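Local coordinates for putative thioesterase (Syntrophus aciditrophicus SB, PDB 3HDU) that probably hydrolyses thioester bonds as a member of the PaaI-type hot-dog thioesterases, its natural acyl substrate not being shown by the structure, at the interface of chains A and B. Residues are numbered along the deposited sequence; one frame, centred on the assembly and turned at random. Chains: chain A/B, putative thioesterase.

Contact 1: the interface of chains A and B. Residues chain A 64-65, 67-68; chain B 64-65, 67-68.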
# COMPACT_ATOMS: atom_id res chain seq x y z
N GLY A 64 -16.10 -13.06 0.33
CA GLY A 64 -15.25 -14.24 0.18
C GLY A 64 -15.31 -14.85 -1.21
O GLY A 64 -14.28 -15.26 -1.75
N VAL A 65 -16.52 -14.90 -1.79
CA VAL A 65 -16.74 -15.39 -3.16
C VAL A 65 -16.00 -14.52 -4.18
O VAL A 65 -15.31 -15.05 -5.05
CB VAL A 65 -18.27 -15.47 -3.51
CG1 VAL A 65 -18.49 -15.76 -4.99
CG2 VAL A 65 -18.96 -16.54 -2.67
N SER A 67 -13.42 -12.48 -3.63
CA SER A 67 -11.97 -12.62 -3.41
C SER A 67 -11.44 -13.92 -4.03
O SER A 67 -10.35 -13.90 -4.60
CB SER A 67 -11.60 -12.54 -1.91
OG SER A 67 -12.14 -13.60 -1.14
N SER A 68 -12.21 -15.01 -3.94
CA SER A 68 -11.84 -16.29 -4.58
C SER A 68 -11.83 -16.20 -6.10
O SER A 68 -10.88 -16.66 -6.73
CB SER A 68 -12.76 -17.42 -4.15
OG SER A 68 -12.61 -17.69 -2.77
N GLY B 64 -7.80 -18.97 -2.45
CA GLY B 64 -9.17 -18.46 -2.35
C GLY B 64 -9.87 -18.84 -1.05
O GLY B 64 -10.61 -18.03 -0.49
N VAL B 65 -9.63 -20.07 -0.58
CA VAL B 65 -10.20 -20.56 0.70
C VAL B 65 -9.68 -19.73 1.88
O VAL B 65 -10.45 -19.36 2.76
CB VAL B 65 -9.93 -22.09 0.91
CG1 VAL B 65 -10.36 -22.55 2.30
CG2 VAL B 65 -10.64 -22.92 -0.15
N SER B 67 -8.41 -16.57 1.74
CA SER B 67 -8.93 -15.20 1.63
C SER B 67 -10.37 -15.10 2.17
O SER B 67 -10.70 -14.12 2.85
CB SER B 67 -8.89 -14.68 0.19
OG SER B 67 -9.86 -15.31 -0.63
N SER B 68 -11.20 -16.10 1.85
CA SER B 68 -12.58 -16.19 2.35
C SER B 68 -12.62 -16.38 3.85
O SER B 68 -13.46 -15.77 4.52
CB SER B 68 -13.35 -17.34 1.69
OG SER B 68 -13.52 -17.10 0.31

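Contact 2: the interface of chains A and B. Residues chain A 20, 75-76, 98, 101, 154; chain B 57, 60.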
# COMPACT_ATOMS: atom_id res chain seq x y z
N PHE A 20 -10.09 -25.99 -14.87
CA PHE A 20 -10.95 -24.93 -14.29
C PHE A 20 -12.47 -25.18 -14.31
O PHE A 20 -13.14 -24.87 -13.31
CB PHE A 20 -10.61 -23.56 -14.91
CG PHE A 20 -9.28 -23.00 -14.45
CD1 PHE A 20 -8.09 -23.37 -15.08
CD2 PHE A 20 -9.22 -22.12 -13.37
CE1 PHE A 20 -6.85 -22.86 -14.65
CE2 PHE A 20 -7.99 -21.60 -12.93
CZ PHE A 20 -6.81 -21.97 -13.58
N GLY A 75 -4.76 -16.37 -11.01
CA GLY A 75 -4.00 -17.62 -11.13
C GLY A 75 -3.89 -18.14 -12.55
O GLY A 75 -2.83 -18.61 -12.96
N LEU A 76 -4.99 -18.05 -13.30
CA LEU A 76 -5.03 -18.43 -14.71
C LEU A 76 -4.21 -17.45 -15.56
O LEU A 76 -3.50 -17.88 -16.46
CB LEU A 76 -6.48 -18.48 -15.22
CG LEU A 76 -6.75 -18.89 -16.68
CD1 LEU A 76 -6.09 -20.21 -17.01
CD2 LEU A 76 -8.24 -18.96 -16.94
N ILE A 98 1.58 -25.46 -13.64
CA ILE A 98 0.39 -24.84 -13.02
C ILE A 98 0.15 -25.24 -11.55
O ILE A 98 -0.43 -24.47 -10.79
CB ILE A 98 -0.91 -25.07 -13.88
CG1 ILE A 98 -1.95 -23.97 -13.60
CG2 ILE A 98 -1.48 -26.47 -13.66
CD1 ILE A 98 -3.16 -24.02 -14.51
N LEU A 101 2.03 -22.83 -9.00
CA LEU A 101 1.53 -21.45 -8.83
C LEU A 101 0.84 -21.29 -7.47
O LEU A 101 -0.06 -22.06 -7.13
CB LEU A 101 0.56 -21.04 -9.96
CG LEU A 101 1.18 -20.77 -11.33
CD1 LEU A 101 0.10 -20.62 -12.39
CD2 LEU A 101 2.06 -19.52 -11.29
N TYR A 154 1.32 -13.77 -8.02
CA TYR A 154 1.54 -15.23 -8.03
C TYR A 154 3.02 -15.53 -8.18
O TYR A 154 3.75 -14.81 -8.87
CB TYR A 154 0.75 -15.91 -9.16
CG TYR A 154 -0.60 -16.40 -8.73
CD1 TYR A 154 -1.71 -15.56 -8.75
CD2 TYR A 154 -0.76 -17.71 -8.26
CE1 TYR A 154 -2.96 -16.01 -8.32
CE2 TYR A 154 -2.01 -18.17 -7.82
CZ TYR A 154 -3.11 -17.32 -7.86
OH TYR A 154 -4.34 -17.77 -7.45
N ILE B 57 -4.54 -27.63 -9.59
CA ILE B 57 -4.42 -26.25 -9.06
C ILE B 57 -4.80 -26.21 -7.57
O ILE B 57 -5.51 -25.31 -7.12
CB ILE B 57 -5.22 -25.22 -9.93
CG1 ILE B 57 -6.71 -25.61 -10.07
CG2 ILE B 57 -4.58 -25.09 -11.30
CD1 ILE B 57 -7.55 -24.57 -10.78
N MSE B 60 -3.50 -23.10 -5.68
CA MSE B 60 -4.29 -21.97 -6.15
C MSE B 60 -5.64 -21.92 -5.45
O MSE B 60 -6.02 -20.87 -4.92
CB MSE B 60 -4.48 -22.07 -7.67
CG MSE B 60 -5.02 -20.85 -8.35
SE MSE B 60 -5.09 -21.14 -10.25
CE MSE B 60 -3.21 -21.24 -10.64

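Contact 3: the interface of chains A and B. Residues chain A 29, 61, 65; chain B 26, 68.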
# COMPACT_ATOMS: atom_id res chain seq x y z
N ILE A 29 -21.28 -25.46 -6.19
CA ILE A 29 -21.76 -24.28 -5.43
C ILE A 29 -21.55 -22.95 -6.20
O ILE A 29 -22.43 -22.08 -6.15
CB ILE A 29 -21.15 -24.24 -3.97
CG1 ILE A 29 -22.04 -23.44 -3.01
CG2 ILE A 29 -19.69 -23.73 -3.96
CD1 ILE A 29 -23.37 -24.12 -2.64
N LEU A 61 -20.67 -13.09 2.93
CA LEU A 61 -20.34 -14.30 2.14
C LEU A 61 -19.91 -14.00 0.69
O LEU A 61 -19.00 -14.65 0.17
CB LEU A 61 -21.50 -15.30 2.15
CG LEU A 61 -21.80 -15.99 3.48
CD1 LEU A 61 -23.14 -16.70 3.45
CD2 LEU A 61 -20.69 -16.96 3.85
N VAL A 65 -16.52 -14.90 -1.79
CA VAL A 65 -16.74 -15.39 -3.16
C VAL A 65 -16.00 -14.52 -4.18
O VAL A 65 -15.31 -15.05 -5.05
CB VAL A 65 -18.27 -15.47 -3.51
CG1 VAL A 65 -18.49 -15.76 -4.99
CG2 VAL A 65 -18.96 -16.54 -2.67
N PHE B 26 -21.97 -23.38 2.64
CA PHE B 26 -20.60 -23.86 2.30
C PHE B 26 -20.12 -25.00 3.23
O PHE B 26 -19.19 -25.73 2.87
CB PHE B 26 -19.54 -22.73 2.33
CG PHE B 26 -19.80 -21.60 1.35
CD1 PHE B 26 -19.81 -21.85 -0.03
CD2 PHE B 26 -19.98 -20.28 1.81
CE1 PHE B 26 -20.05 -20.80 -0.96
CE2 PHE B 26 -20.21 -19.23 0.90
CZ PHE B 26 -20.24 -19.49 -0.49
N SER B 68 -11.20 -16.10 1.85
CA SER B 68 -12.58 -16.19 2.35
C SER B 68 -12.62 -16.38 3.85
O SER B 68 -13.46 -15.77 4.52
CB SER B 68 -13.35 -17.34 1.69
OG SER B 68 -13.52 -17.10 0.31

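Contact 1: the interface of chains A and B
A:Ser67 and B:Ser67 meet hydroxyl to hydroxyl because each OG is turned between its backbone N and carbonyl carbon (chi1 65° and 72°). A:Ser68 and B:Ser68 carry OG the other way, beside the backbone N and opposite the carbonyl carbon (chi1 -66° in both), which points these hydroxyls toward the Gly64 carbonyl of the partner helix. The central link is the hydrogen bond between A:Ser67 OG and B:Ser67 OG, 2.9 Å long; either hydroxyl could be the donor. Within each helix 58-85 the carbonyl oxygen of A:Gly64 or B:Gly64 takes two serine hydroxyls: A:Ser67 OG lies 2.8 Å from A:Gly64 O, and A:Ser68 OG reaches A:Gly64 O from the opposite face of the carbonyl plane, more nearly in line with the C=O bond. Across the axis B:Ser68 OG approaches A:Gly64 O at 2.9 Å, a weak bond; the twin, A:Ser68 OG to B:Gly64 O, is also weak and slightly longer at 3.1 Å. Glycine suits this place because, lacking a side chain, it lets A:Gly64 CA come within 3.9 Å of B:Ser68 CB; serine suits positions 67 and 68, being small yet able to bond. Replacing A:Ser67 with an alanine would probably leave B:Ser67 OG without its mate across the axis and A:Gly64 O with one donor fewer. The patch is a close helix-helix crossing on the two-fold axis, and probably helps fix how the hot-dog subunits pair.

Contact 2: the interface of chains A and B
B:Met60, modelled as selenomethionine, reaches from the start of one subunit's helix 58-85 into a pocket of the other, in a protein of the 4HBT hot-dog thioesterase family. Its CG stands anti to the backbone N (chi1 -168°), and the chain runs out extended before bending at the selenium (chi3 -67°), which turns the terminal methyl toward the partner helix. This is the tightly packed part. CE lies 3.7 Å from A:Gly75 CA, a spot where the absence of a side chain lets the methyl settle against the helix backbone. A:Leu101 runs alongside B:Met60, pointing the same way, with CD1 3.8 Å from B:Met60 CE. A:Tyr154 crosses at about a right angle and brings its phenol oxygen OH to 3.3 Å from B:Met60 CG, while A:Gly75 CA rests over one face of the tyrosine ring within the same subunit. A long, flexible, apolar chain suits such a bent slot.

B:Ile57, just before the helix, is the looser side in that much less of its surface is hidden by the partner, though its contacts are close. It splits its two branches: CD1 sits over a face of the A:Phe20 ring, 3.9 Å from the centroid and offset toward the rim, whereas CG2 meets A:Ile98 CD1 at 3.7 Å. The flat ring gives the methyl a broad platform, and A:Phe20 CZ also touches B:Met60 SE at 3.8 Å.

Contact 3: the interface of chains A and B
B:Phe26 meets A:Leu61, A:Val65 and A:Ile29 through carbon contacts, which dominate this patch. The first kind is contact at the ring edge. A:Leu61 slides past the phenylalanine in the opposite direction, and its CD2 methyl lies in the plane of the ring, 3.8 Å from B:Phe26 CE2. Leucine fits here because its branched end can reach out from helix 58-85 to the rim.

The second kind comes from side chains that cross that of the phenylalanine at about a right angle and touch the ring rim. The CG2 branch of A:Val65 stands 3.9 Å from the far ring carbon, B:Phe26 CZ; the valine sets that methyl beside its own backbone N and the other, CG1, anti to it (chi1 170°). Beta-branching lets a short side chain present a methyl close to the helix surface. A:Ile29, in the loop, brings CG1 to 3.9 Å from B:Phe26 CE1. The phenylalanine therefore has aliphatic neighbours along both ortho-meta sides and at its para carbon, which suits a broad, flat aromatic group.

The ring, carried by the short 3-10 helix 25-28, wedges between loop and helix of the partner and probably helps to hold the paired subunits together.

Helix 58-85 runs through all three contacts, and its two copies lie at the heart of the pairing. Contact 1 sits on the two-fold axis, with contact 3 about 7 Å away between the centres of their C-alpha atoms; the two share A:Val65 and B:Ser68. By the same measure contact 2 lies about 14 Å from contact 1 and about 19 Å from contact 3, and its twin lies across the axis. A small polar core is thus flanked by apolar patches, which suggests that serines set the register of the helices while the hydrophobic side chains supply much of the grip within the six-chain deposited assembly.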